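Local coordinates for LYND (Lyngbya aestuarii, PDB 4V1T), which is a cyanobactin cyclodehydratase of the YcaO family that probably uses ATP and magnesium to convert cysteines of a precursor peptide into thiazolines, at residues B[32-37]-B[78-83]; B[110-115]-B[269-274]; B[253-258]-B[293-298]; B[494-499]-B[505-510]. All coordinates share one frame; numbering follows the deposited sequence.

Interaction 1 of 4, residues B[32-37]-B[78-83]; sequences HALTGQ and KGYLTE
A T-shaped aromatic pair, His32 against Tyr80, joins two parts of the winged helix-turn-helix domain: the last strand of its 14-35 meander and the turn that leads from helix 65-78 into strand 81-83. The ring centroids lie 5.2 Å apart and the planes stand at 81°. Tyrosine supplies the edge and imidazole the face, so Tyr80 CE1 sits 3.4 Å above the imidazole plane, displaced toward its rim, while Tyr80 OH comes within 3.0 Å of His32 CD2. With CG anti to its carbonyl carbon (chi1 -66°), Tyr80 projects its ring from the turn toward the strand. The phenol is sandwiched: on one face lies Leu34 CD2, 4.2 Å from Tyr80 CE2, and on the opposite face the carbonyl O of Lys78, at the helix end that Gly79 closes in a Schellman motif. Leu25 and Leu75 also pack against Tyr80, and Phe13 meets the His32 ring. An alanine here in place of His32 is likely to strip the edge of Tyr80 of its aromatic face and open a gap beside Phe13. A strand of another protein's chain continues the sheet antiparallel to residues 32-35, consistent with the way leader peptides of precursors dock on such domains. Within the pair itself, Tyr80 CE1 is centred over the imidazole's CG-CD2 side, 3.6 Å from His32 CG and equally far from His32 CD2.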
# COMPACT_ATOMS: atom_id res chain seq x y z
N HIS B 32 -20.37 -11.22 -18.42
CA HIS B 32 -21.26 -12.33 -18.08
C HIS B 32 -21.54 -13.23 -19.28
O HIS B 32 -21.53 -12.77 -20.42
CB HIS B 32 -22.59 -11.82 -17.53
CG HIS B 32 -22.47 -11.12 -16.21
ND1 HIS B 32 -22.16 -9.78 -16.09
CD2 HIS B 32 -22.62 -11.58 -14.95
CE1 HIS B 32 -22.13 -9.45 -14.82
NE2 HIS B 32 -22.41 -10.52 -14.10
N ALA B 33 -21.81 -14.50 -19.00
CA ALA B 33 -22.15 -15.46 -20.04
C ALA B 33 -23.45 -16.16 -19.68
O ALA B 33 -23.59 -16.70 -18.58
CB ALA B 33 -21.04 -16.47 -20.23
N LEU B 34 -24.41 -16.12 -20.60
CA LEU B 34 -25.63 -16.90 -20.47
C LEU B 34 -25.55 -18.13 -21.38
O LEU B 34 -25.11 -18.04 -22.53
CB LEU B 34 -26.85 -16.07 -20.83
CG LEU B 34 -27.02 -14.73 -20.11
CD1 LEU B 34 -27.99 -13.87 -20.87
CD2 LEU B 34 -27.51 -14.95 -18.70
N THR B 35 -26.00 -19.27 -20.86
CA THR B 35 -26.03 -20.50 -21.64
C THR B 35 -27.47 -20.95 -21.83
O THR B 35 -28.23 -21.06 -20.87
CB THR B 35 -25.23 -21.62 -20.96
OG1 THR B 35 -23.91 -21.14 -20.67
CG2 THR B 35 -25.14 -22.86 -21.87
N GLY B 36 -27.85 -21.19 -23.08
CA GLY B 36 -29.19 -21.66 -23.39
C GLY B 36 -29.63 -21.33 -24.80
O GLY B 36 -29.50 -20.18 -25.25
N GLN B 37 -30.13 -22.35 -25.50
CA GLN B 37 -30.82 -22.18 -26.77
C GLN B 37 -31.77 -21.00 -26.73
O GLN B 37 -31.73 -20.14 -27.61
CB GLN B 37 -31.65 -23.43 -27.08
CG GLN B 37 -31.01 -24.40 -28.04
CD GLN B 37 -31.85 -25.65 -28.22
OE1 GLN B 37 -31.60 -26.66 -27.58
NE2 GLN B 37 -32.85 -25.57 -29.09
N LYS B 78 -32.00 -12.85 -11.49
CA LYS B 78 -30.53 -12.80 -11.44
C LYS B 78 -30.01 -11.38 -11.71
O LYS B 78 -28.81 -11.13 -11.63
CB LYS B 78 -29.92 -13.79 -12.45
CG LYS B 78 -29.65 -15.18 -11.88
CD LYS B 78 -30.93 -15.94 -11.55
CE LYS B 78 -30.65 -17.21 -10.75
NZ LYS B 78 -31.91 -17.88 -10.30
N GLY B 79 -30.92 -10.47 -12.03
CA GLY B 79 -30.58 -9.05 -12.13
C GLY B 79 -30.09 -8.60 -13.49
O GLY B 79 -29.46 -7.56 -13.59
N TYR B 80 -30.37 -9.37 -14.53
CA TYR B 80 -29.94 -9.04 -15.89
C TYR B 80 -31.01 -8.26 -16.64
O TYR B 80 -30.70 -7.46 -17.51
CB TYR B 80 -29.62 -10.31 -16.67
CG TYR B 80 -28.44 -11.07 -16.14
CD1 TYR B 80 -27.15 -10.57 -16.29
CD2 TYR B 80 -28.59 -12.29 -15.49
CE1 TYR B 80 -26.06 -11.26 -15.81
CE2 TYR B 80 -27.50 -12.98 -15.01
CZ TYR B 80 -26.23 -12.46 -15.18
OH TYR B 80 -25.13 -13.14 -14.71
N LEU B 81 -32.27 -8.50 -16.30
CA LEU B 81 -33.38 -7.88 -17.00
C LEU B 81 -33.86 -6.67 -16.23
O LEU B 81 -33.79 -6.64 -15.01
CB LEU B 81 -34.53 -8.88 -17.18
CG LEU B 81 -35.69 -8.43 -18.08
CD1 LEU B 81 -35.25 -8.39 -19.53
CD2 LEU B 81 -36.88 -9.36 -17.91
N THR B 82 -34.35 -5.67 -16.96
CA THR B 82 -34.94 -4.49 -16.33
C THR B 82 -35.93 -3.81 -17.26
O THR B 82 -35.93 -4.02 -18.47
CB THR B 82 -33.85 -3.48 -15.89
OG1 THR B 82 -34.46 -2.40 -15.17
CG2 THR B 82 -33.08 -2.91 -17.09
N GLU B 83 -36.77 -2.99 -16.66
CA GLU B 83 -37.66 -2.11 -17.40
C GLU B 83 -36.82 -1.00 -18.02
O GLU B 83 -35.89 -0.48 -17.39
CB GLU B 83 -38.70 -1.53 -16.45
CG GLU B 83 -40.05 -1.22 -17.08
CD GLU B 83 -40.93 -0.41 -16.15
OE1 GLU B 83 -40.64 -0.36 -14.93
OE2 GLU B 83 -41.90 0.20 -16.64

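Interaction 2 of 4, residues B[110-115]-B[269-274]; sequences LRQPVT and VKYHVN
Leu110 and Val269 bring the two backbones nearest, their CA atoms 6.6 Å apart, and the chains then diverge: the CA atoms of Gln112 and His272 are separated by 8.7 Å. In this alpha/beta unit the turn that links helix 103-109 to strand 114-118 of the mixed sheet lies against the last turns of helix 250-275, where Val273 N still bonds Val269 O in the regular helical way. The apolar side of the contact is slight: Leu110 CD2 meets Val269 CG2, and Trp96 of helix 90-98 touches both residues. Most of the work falls to Gln112, whose extended chain reaches the helix flank and splits its amide between two roles. Its NE2 donates to the carbonyl oxygens of Ala109 and Ile268, tying the end of one helix to the body of the other, and also rests 3.7 Å from His272 CB. Its OE1 turns to Tyr271 instead. Because Tyr271 CG is anti to the backbone N (chi1 169°), the ring stands out from the helix on the side of Gln112 and presents an edge to the amide. The amide and ring planes are only 9° apart, and the oxygen lies at the ring edge, in its plane, where aromatic hydrogens probably give a weakly favourable electrostatic contact. It sits almost evenly across one ring bond, with Gln112 OE1 3.4 Å from Tyr271 CD2 and 3.5 Å from Tyr271 CE2.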
# COMPACT_ATOMS: atom_id res chain seq x y z
N LEU B 110 -33.57 11.46 -10.39
CA LEU B 110 -32.94 12.62 -11.00
C LEU B 110 -33.86 13.84 -11.04
O LEU B 110 -33.40 14.95 -11.31
CB LEU B 110 -32.46 12.28 -12.41
CG LEU B 110 -31.24 11.36 -12.54
CD1 LEU B 110 -30.99 11.01 -13.99
CD2 LEU B 110 -30.01 11.99 -11.94
N ARG B 111 -35.15 13.64 -10.78
CA ARG B 111 -36.13 14.73 -10.76
C ARG B 111 -36.09 15.53 -9.46
O ARG B 111 -36.75 16.54 -9.34
CB ARG B 111 -37.55 14.20 -10.96
CG ARG B 111 -37.80 13.60 -12.32
CD ARG B 111 -39.23 13.13 -12.47
NE ARG B 111 -39.48 12.47 -13.74
CZ ARG B 111 -38.80 12.71 -14.87
NH1 ARG B 111 -37.82 13.61 -14.90
NH2 ARG B 111 -39.11 12.05 -15.98
N GLN B 112 -35.33 15.04 -8.49
CA GLN B 112 -35.20 15.74 -7.21
C GLN B 112 -34.42 17.03 -7.40
O GLN B 112 -33.29 17.00 -7.91
CB GLN B 112 -34.48 14.85 -6.19
CG GLN B 112 -35.27 13.64 -5.74
CD GLN B 112 -34.43 12.69 -4.90
OE1 GLN B 112 -34.54 12.66 -3.69
NE2 GLN B 112 -33.56 11.93 -5.56
N PRO B 113 -35.00 18.17 -7.00
CA PRO B 113 -34.25 19.41 -7.15
C PRO B 113 -33.14 19.56 -6.11
O PRO B 113 -33.20 18.96 -5.03
CB PRO B 113 -35.31 20.50 -6.98
CG PRO B 113 -36.39 19.88 -6.18
CD PRO B 113 -36.36 18.40 -6.46
N VAL B 114 -32.14 20.36 -6.46
CA VAL B 114 -30.98 20.62 -5.61
C VAL B 114 -30.82 22.14 -5.44
O VAL B 114 -31.31 22.92 -6.26
CB VAL B 114 -29.72 19.99 -6.25
CG1 VAL B 114 -28.45 20.77 -5.95
CG2 VAL B 114 -29.58 18.54 -5.80
N THR B 115 -30.15 22.56 -4.36
CA THR B 115 -29.81 23.97 -4.18
C THR B 115 -28.30 24.16 -4.17
O THR B 115 -27.57 23.30 -3.66
CB THR B 115 -30.39 24.56 -2.87
OG1 THR B 115 -29.89 23.83 -1.74
CG2 THR B 115 -31.91 24.49 -2.88
N VAL B 269 -29.38 9.70 -6.48
CA VAL B 269 -29.93 8.42 -6.94
C VAL B 269 -29.86 7.41 -5.81
O VAL B 269 -30.84 6.73 -5.48
CB VAL B 269 -29.18 7.89 -8.17
CG1 VAL B 269 -29.52 6.42 -8.44
CG2 VAL B 269 -29.51 8.74 -9.38
N LYS B 270 -28.69 7.33 -5.20
CA LYS B 270 -28.49 6.49 -4.02
C LYS B 270 -29.49 6.83 -2.92
O LYS B 270 -30.08 5.94 -2.29
CB LYS B 270 -27.05 6.66 -3.52
CG LYS B 270 -26.74 5.96 -2.21
CD LYS B 270 -25.30 5.48 -2.21
CE LYS B 270 -24.84 5.00 -0.86
NZ LYS B 270 -23.38 4.76 -0.84
N TYR B 271 -29.70 8.11 -2.70
CA TYR B 271 -30.59 8.57 -1.65
C TYR B 271 -32.03 8.18 -1.94
O TYR B 271 -32.77 7.80 -1.03
CB TYR B 271 -30.49 10.08 -1.51
CG TYR B 271 -31.56 10.69 -0.64
CD1 TYR B 271 -31.59 10.46 0.73
CD2 TYR B 271 -32.55 11.49 -1.19
CE1 TYR B 271 -32.57 11.02 1.53
CE2 TYR B 271 -33.53 12.06 -0.39
CZ TYR B 271 -33.52 11.82 0.97
OH TYR B 271 -34.49 12.38 1.77
N HIS B 272 -32.43 8.29 -3.21
CA HIS B 272 -33.78 7.95 -3.62
C HIS B 272 -34.06 6.47 -3.36
O HIS B 272 -35.11 6.13 -2.84
CB HIS B 272 -33.97 8.27 -5.10
CG HIS B 272 -35.30 7.86 -5.64
ND1 HIS B 272 -36.46 8.57 -5.39
CD2 HIS B 272 -35.67 6.82 -6.42
CE1 HIS B 272 -37.48 7.99 -5.98
NE2 HIS B 272 -37.03 6.92 -6.62
N VAL B 273 -33.11 5.60 -3.69
CA VAL B 273 -33.31 4.16 -3.60
C VAL B 273 -33.23 3.68 -2.16
O VAL B 273 -33.66 2.57 -1.86
CB VAL B 273 -32.27 3.40 -4.48
CG1 VAL B 273 -32.47 1.88 -4.41
CG2 VAL B 273 -32.39 3.84 -5.91
N ASN B 274 -32.70 4.51 -1.26
CA ASN B 274 -32.60 4.15 0.16
C ASN B 274 -33.67 4.79 1.04
O ASN B 274 -33.82 4.41 2.20
CB ASN B 274 -31.21 4.49 0.71
CG ASN B 274 -30.15 3.44 0.38
OD1 ASN B 274 -28.98 3.65 0.64
ND2 ASN B 274 -30.55 2.30 -0.20

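Interaction 3 of 4, residues B[253-258]-B[293-298]; sequences LQTGLQ and LNHSIL
Thr255 and His295 carry most of this buried contact, with Leu293 as a smaller third partner; together they seat one face of helix 250-275 on the end of strand 289-294 in the mixed alpha/beta sheet. The backbones stay well apart, Thr255 CA and His295 CA being 9.5 Å from each other, so side chains alone bridge the distance. Thr255 uses its methyl. With CG2 anti to the backbone N, the methyl leads out from the helix and reaches the edge of the imidazole, close to its plane, where Thr255 CG2 lies 3.9 Å from His295 CE1. The same methyl approaches Leu293 CD2 at 4.2 Å and so touches both ring and leucine. The threonine hydroxyl plays no part across the gap: it bonds the carbonyl O of Ser251, one helical turn back. On the strand side, His295 folds back over its own chain, and Leu293 O lies 3.8 Å above one face of the imidazole, offset toward the rim. Beyond His295 the chain bends, and Asn294 OD1 receives weak bonds from Ser296 N and Ile297 N; Gln29 of the second subunit donates to the same oxygen. That subunit also places its Gln258 against Thr255, so the helix face lies at the dimer interface. With the Thr255 hydroxyl bonded within its own helix and no hydrogen bond crossing between the segments, the link probably rests mainly on dispersion and shape, which implies a fit set by the reach of a single methyl group rather than by directional bonds.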
# COMPACT_ATOMS: atom_id res chain seq x y z
N LEU B 253 -11.24 24.22 -13.44
CA LEU B 253 -12.52 24.62 -12.85
C LEU B 253 -13.63 23.70 -13.35
O LEU B 253 -14.38 23.12 -12.57
CB LEU B 253 -12.85 26.07 -13.18
CG LEU B 253 -14.21 26.58 -12.70
CD1 LEU B 253 -14.33 26.49 -11.18
CD2 LEU B 253 -14.45 28.01 -13.17
N GLN B 254 -13.74 23.59 -14.67
CA GLN B 254 -14.78 22.79 -15.29
C GLN B 254 -14.61 21.30 -14.97
O GLN B 254 -15.59 20.59 -14.81
CB GLN B 254 -14.77 23.00 -16.81
CG GLN B 254 -15.61 24.18 -17.28
CD GLN B 254 -17.10 23.93 -17.16
OE1 GLN B 254 -17.59 22.83 -17.44
NE2 GLN B 254 -17.84 24.95 -16.74
N THR B 255 -13.37 20.85 -14.84
CA THR B 255 -13.10 19.48 -14.41
C THR B 255 -13.71 19.22 -13.04
O THR B 255 -14.28 18.17 -12.79
CB THR B 255 -11.59 19.18 -14.35
OG1 THR B 255 -11.06 19.12 -15.68
CG2 THR B 255 -11.32 17.86 -13.65
N GLY B 256 -13.57 20.19 -12.15
CA GLY B 256 -14.09 20.07 -10.80
C GLY B 256 -15.61 20.13 -10.72
O GLY B 256 -16.23 19.40 -9.94
N LEU B 257 -16.22 21.00 -11.52
CA LEU B 257 -17.67 21.18 -11.48
C LEU B 257 -18.42 20.01 -12.13
O LEU B 257 -19.48 19.61 -11.68
CB LEU B 257 -18.04 22.49 -12.16
CG LEU B 257 -17.50 23.76 -11.48
CD1 LEU B 257 -17.83 24.99 -12.32
CD2 LEU B 257 -18.04 23.92 -10.07
N GLN B 258 -17.86 19.47 -13.21
CA GLN B 258 -18.47 18.34 -13.91
C GLN B 258 -18.32 17.08 -13.05
O GLN B 258 -19.25 16.28 -12.93
CB GLN B 258 -17.82 18.14 -15.28
CG GLN B 258 -18.05 19.30 -16.26
CD GLN B 258 -19.48 19.37 -16.76
OE1 GLN B 258 -20.32 18.53 -16.43
NE2 GLN B 258 -19.75 20.38 -17.57
N LEU B 293 -8.17 16.13 -5.76
CA LEU B 293 -7.55 15.92 -7.06
C LEU B 293 -6.57 17.06 -7.32
O LEU B 293 -6.97 18.17 -7.67
CB LEU B 293 -8.60 15.86 -8.16
CG LEU B 293 -8.08 15.78 -9.60
CD1 LEU B 293 -7.27 14.52 -9.82
CD2 LEU B 293 -9.23 15.86 -10.60
N ASN B 294 -5.29 16.76 -7.14
CA ASN B 294 -4.24 17.72 -7.42
C ASN B 294 -4.06 17.85 -8.93
O ASN B 294 -3.77 16.87 -9.60
CB ASN B 294 -2.93 17.29 -6.76
CG ASN B 294 -1.92 18.41 -6.68
OD1 ASN B 294 -1.75 19.18 -7.61
ND2 ASN B 294 -1.24 18.50 -5.55
N HIS B 295 -4.28 19.05 -9.44
CA HIS B 295 -4.23 19.30 -10.88
C HIS B 295 -2.80 19.53 -11.38
O HIS B 295 -2.46 19.12 -12.50
CB HIS B 295 -5.09 20.52 -11.23
CG HIS B 295 -6.55 20.33 -11.02
ND1 HIS B 295 -7.30 19.42 -11.73
CD2 HIS B 295 -7.42 20.96 -10.19
CE1 HIS B 295 -8.56 19.49 -11.35
NE2 HIS B 295 -8.66 20.41 -10.41
N SER B 296 -1.97 20.18 -10.57
CA SER B 296 -0.61 20.58 -10.97
C SER B 296 0.28 19.34 -11.12
O SER B 296 0.75 19.02 -12.22
CB SER B 296 -0.03 21.61 -9.97
OG SER B 296 -0.00 21.07 -8.66
N ILE B 297 0.50 18.62 -10.02
CA ILE B 297 0.98 17.25 -10.13
C ILE B 297 -0.29 16.49 -10.47
O ILE B 297 -1.36 17.09 -10.56
CB ILE B 297 1.61 16.70 -8.82
CG1 ILE B 297 0.52 16.12 -7.88
CG2 ILE B 297 2.47 17.77 -8.17
CD1 ILE B 297 1.04 15.61 -6.55
N LEU B 298 -0.20 15.19 -10.67
CA LEU B 298 -1.41 14.43 -10.85
C LEU B 298 -1.50 13.40 -9.73
O LEU B 298 -0.64 12.54 -9.59
CB LEU B 298 -1.43 13.78 -12.23
CG LEU B 298 -2.78 13.25 -12.71
CD1 LEU B 298 -3.91 14.25 -12.45
CD2 LEU B 298 -2.69 12.94 -14.20

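Interaction 4 of 4, residues B[494-499]-B[505-510]; sequences TPVWSL and KYLPTA
Pro495 and Tyr506 face each other across a beta hairpin, strands 491-498 and 503-508, as a non-hydrogen-bonded antiparallel pair in the YcaO domain. With CG anti to its carbonyl carbon (chi1 -70°), Tyr506 sends its ring obliquely across the proline: Tyr506 CE1 meets Pro495 CB at 3.8 Å, and Tyr506 CD1 stands 3.7 Å from Pro495 N. Trp493 and Phe325 also pack on the phenol. A serine in place of Tyr506 would probably leave Pro495, Trp493 and Phe325 without their common partner and open a gap on this face of the sheet. The other face carries Thr494, Val496, Lys505 and Leu507. Here Val496 and Leu507 meet at about a right angle, and Val496 CG2, in the crowded position between backbone N and carbonyl carbon, presses to 3.4 Å from Leu507 CD1, tighter than ordinary van der Waals contact. Leu716 of the neighbouring strand covers both. Beside them Lys505 CG touches Ser498 CB, and the serine hydroxyl is bonded to Glu714. At the far end Thr494 OG1 and Thr509 OG1 are 3.0 Å apart, and Thr494 OG1 is also bonded to Pro437 O. Two hydrogen-bonded pairs flank the proline, which has no N-H to give: Val496 N bonds Lys505 O, and Thr494 N bonds Leu507 O at 2.7 Å.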
# COMPACT_ATOMS: atom_id res chain seq x y z
N THR B 494 -6.37 17.14 36.99
CA THR B 494 -6.93 16.06 36.19
C THR B 494 -6.88 14.76 36.98
O THR B 494 -5.83 14.41 37.51
CB THR B 494 -6.18 15.90 34.85
OG1 THR B 494 -6.60 16.92 33.94
CG2 THR B 494 -6.45 14.54 34.22
N PRO B 495 -8.01 14.03 37.07
CA PRO B 495 -7.99 12.75 37.77
C PRO B 495 -7.13 11.73 37.05
O PRO B 495 -7.21 11.59 35.83
CB PRO B 495 -9.46 12.32 37.77
CG PRO B 495 -10.05 13.00 36.59
CD PRO B 495 -9.34 14.32 36.51
N VAL B 496 -6.32 11.01 37.82
CA VAL B 496 -5.48 9.95 37.30
C VAL B 496 -5.71 8.69 38.14
O VAL B 496 -5.94 8.78 39.35
CB VAL B 496 -3.99 10.33 37.33
CG1 VAL B 496 -3.73 11.56 36.47
CG2 VAL B 496 -3.52 10.59 38.76
N TRP B 497 -5.66 7.54 37.49
CA TRP B 497 -5.91 6.28 38.17
C TRP B 497 -4.62 5.73 38.76
O TRP B 497 -3.67 5.45 38.04
CB TRP B 497 -6.55 5.26 37.23
CG TRP B 497 -7.04 4.03 37.95
CD1 TRP B 497 -6.47 2.80 37.96
CD2 TRP B 497 -8.20 3.94 38.79
NE1 TRP B 497 -7.20 1.94 38.75
CE2 TRP B 497 -8.26 2.62 39.28
CE3 TRP B 497 -9.18 4.85 39.19
CZ2 TRP B 497 -9.28 2.19 40.13
CZ3 TRP B 497 -10.19 4.42 40.04
CH2 TRP B 497 -10.23 3.10 40.50
N SER B 498 -4.61 5.56 40.08
CA SER B 498 -3.50 4.91 40.77
C SER B 498 -3.72 3.41 40.72
O SER B 498 -4.70 2.92 41.27
CB SER B 498 -3.39 5.38 42.22
OG SER B 498 -2.32 4.72 42.88
N LEU B 499 -2.80 2.70 40.08
CA LEU B 499 -2.90 1.25 39.96
C LEU B 499 -2.45 0.56 41.25
O LEU B 499 -2.81 -0.59 41.51
CB LEU B 499 -2.07 0.76 38.77
CG LEU B 499 -2.71 1.01 37.40
CD1 LEU B 499 -1.69 0.89 36.28
CD2 LEU B 499 -3.86 0.05 37.15
N LYS B 505 -6.20 9.70 41.97
CA LYS B 505 -5.38 10.79 42.48
C LYS B 505 -5.53 11.98 41.54
O LYS B 505 -6.34 11.93 40.61
CB LYS B 505 -3.92 10.37 42.60
CG LYS B 505 -3.67 9.19 43.54
CD LYS B 505 -4.10 9.48 44.96
CE LYS B 505 -3.57 8.43 45.93
NZ LYS B 505 -2.27 8.83 46.53
N TYR B 506 -4.77 13.05 41.79
CA TYR B 506 -4.87 14.26 40.98
C TYR B 506 -3.50 14.88 40.69
O TYR B 506 -2.70 15.10 41.60
CB TYR B 506 -5.75 15.30 41.67
CG TYR B 506 -7.20 14.93 41.70
CD1 TYR B 506 -8.03 15.20 40.62
CD2 TYR B 506 -7.75 14.32 42.81
CE1 TYR B 506 -9.37 14.86 40.64
CE2 TYR B 506 -9.09 13.97 42.85
CZ TYR B 506 -9.90 14.24 41.77
OH TYR B 506 -11.23 13.90 41.82
N LEU B 507 -3.27 15.16 39.41
CA LEU B 507 -2.12 15.94 38.98
C LEU B 507 -2.62 17.20 38.29
O LEU B 507 -3.73 17.21 37.75
CB LEU B 507 -1.24 15.14 38.01
CG LEU B 507 -0.26 14.15 38.63
CD1 LEU B 507 -0.94 12.83 38.86
CD2 LEU B 507 0.95 13.95 37.73
N PRO B 508 -1.79 18.26 38.27
CA PRO B 508 -2.19 19.43 37.47
C PRO B 508 -2.38 19.05 36.00
O PRO B 508 -1.60 18.27 35.46
CB PRO B 508 -1.03 20.42 37.68
CG PRO B 508 0.08 19.64 38.28
CD PRO B 508 -0.53 18.48 39.00
N THR B 509 -3.42 19.58 35.38
CA THR B 509 -3.73 19.30 33.99
C THR B 509 -2.55 19.64 33.09
O THR B 509 -2.34 19.02 32.05
CB THR B 509 -4.99 20.08 33.54
OG1 THR B 509 -6.08 19.79 34.43
CG2 THR B 509 -5.40 19.69 32.14
N ALA B 510 -1.76 20.62 33.52
CA ALA B 510 -0.61 21.08 32.74
C ALA B 510 0.44 20.00 32.55
O ALA B 510 1.24 20.05 31.61
CB ALA B 510 -0.00 22.31 33.40

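Four contacts illustrate how bonding follows position in the fold. Interactions 1, 3 and 4 are buried, interaction 2 only partly so. Interactions 2 and 3 both pack helix 250-275 against the same mixed sheet or the chain leading into and out of it, their nearest atoms about 11 Å apart: interaction 2 leans on an amide, interaction 3 on a methyl group. Interactions 1 and 3 both touch the second subunit, but interaction 1, ring against ring, also borders a strand of another protein. Interaction 4 alone joins neighbouring strands, so backbone hydrogen bonds dominate there and are absent across the other three. It lies in the YcaO domain, its centre about 67 Å from that of interaction 1.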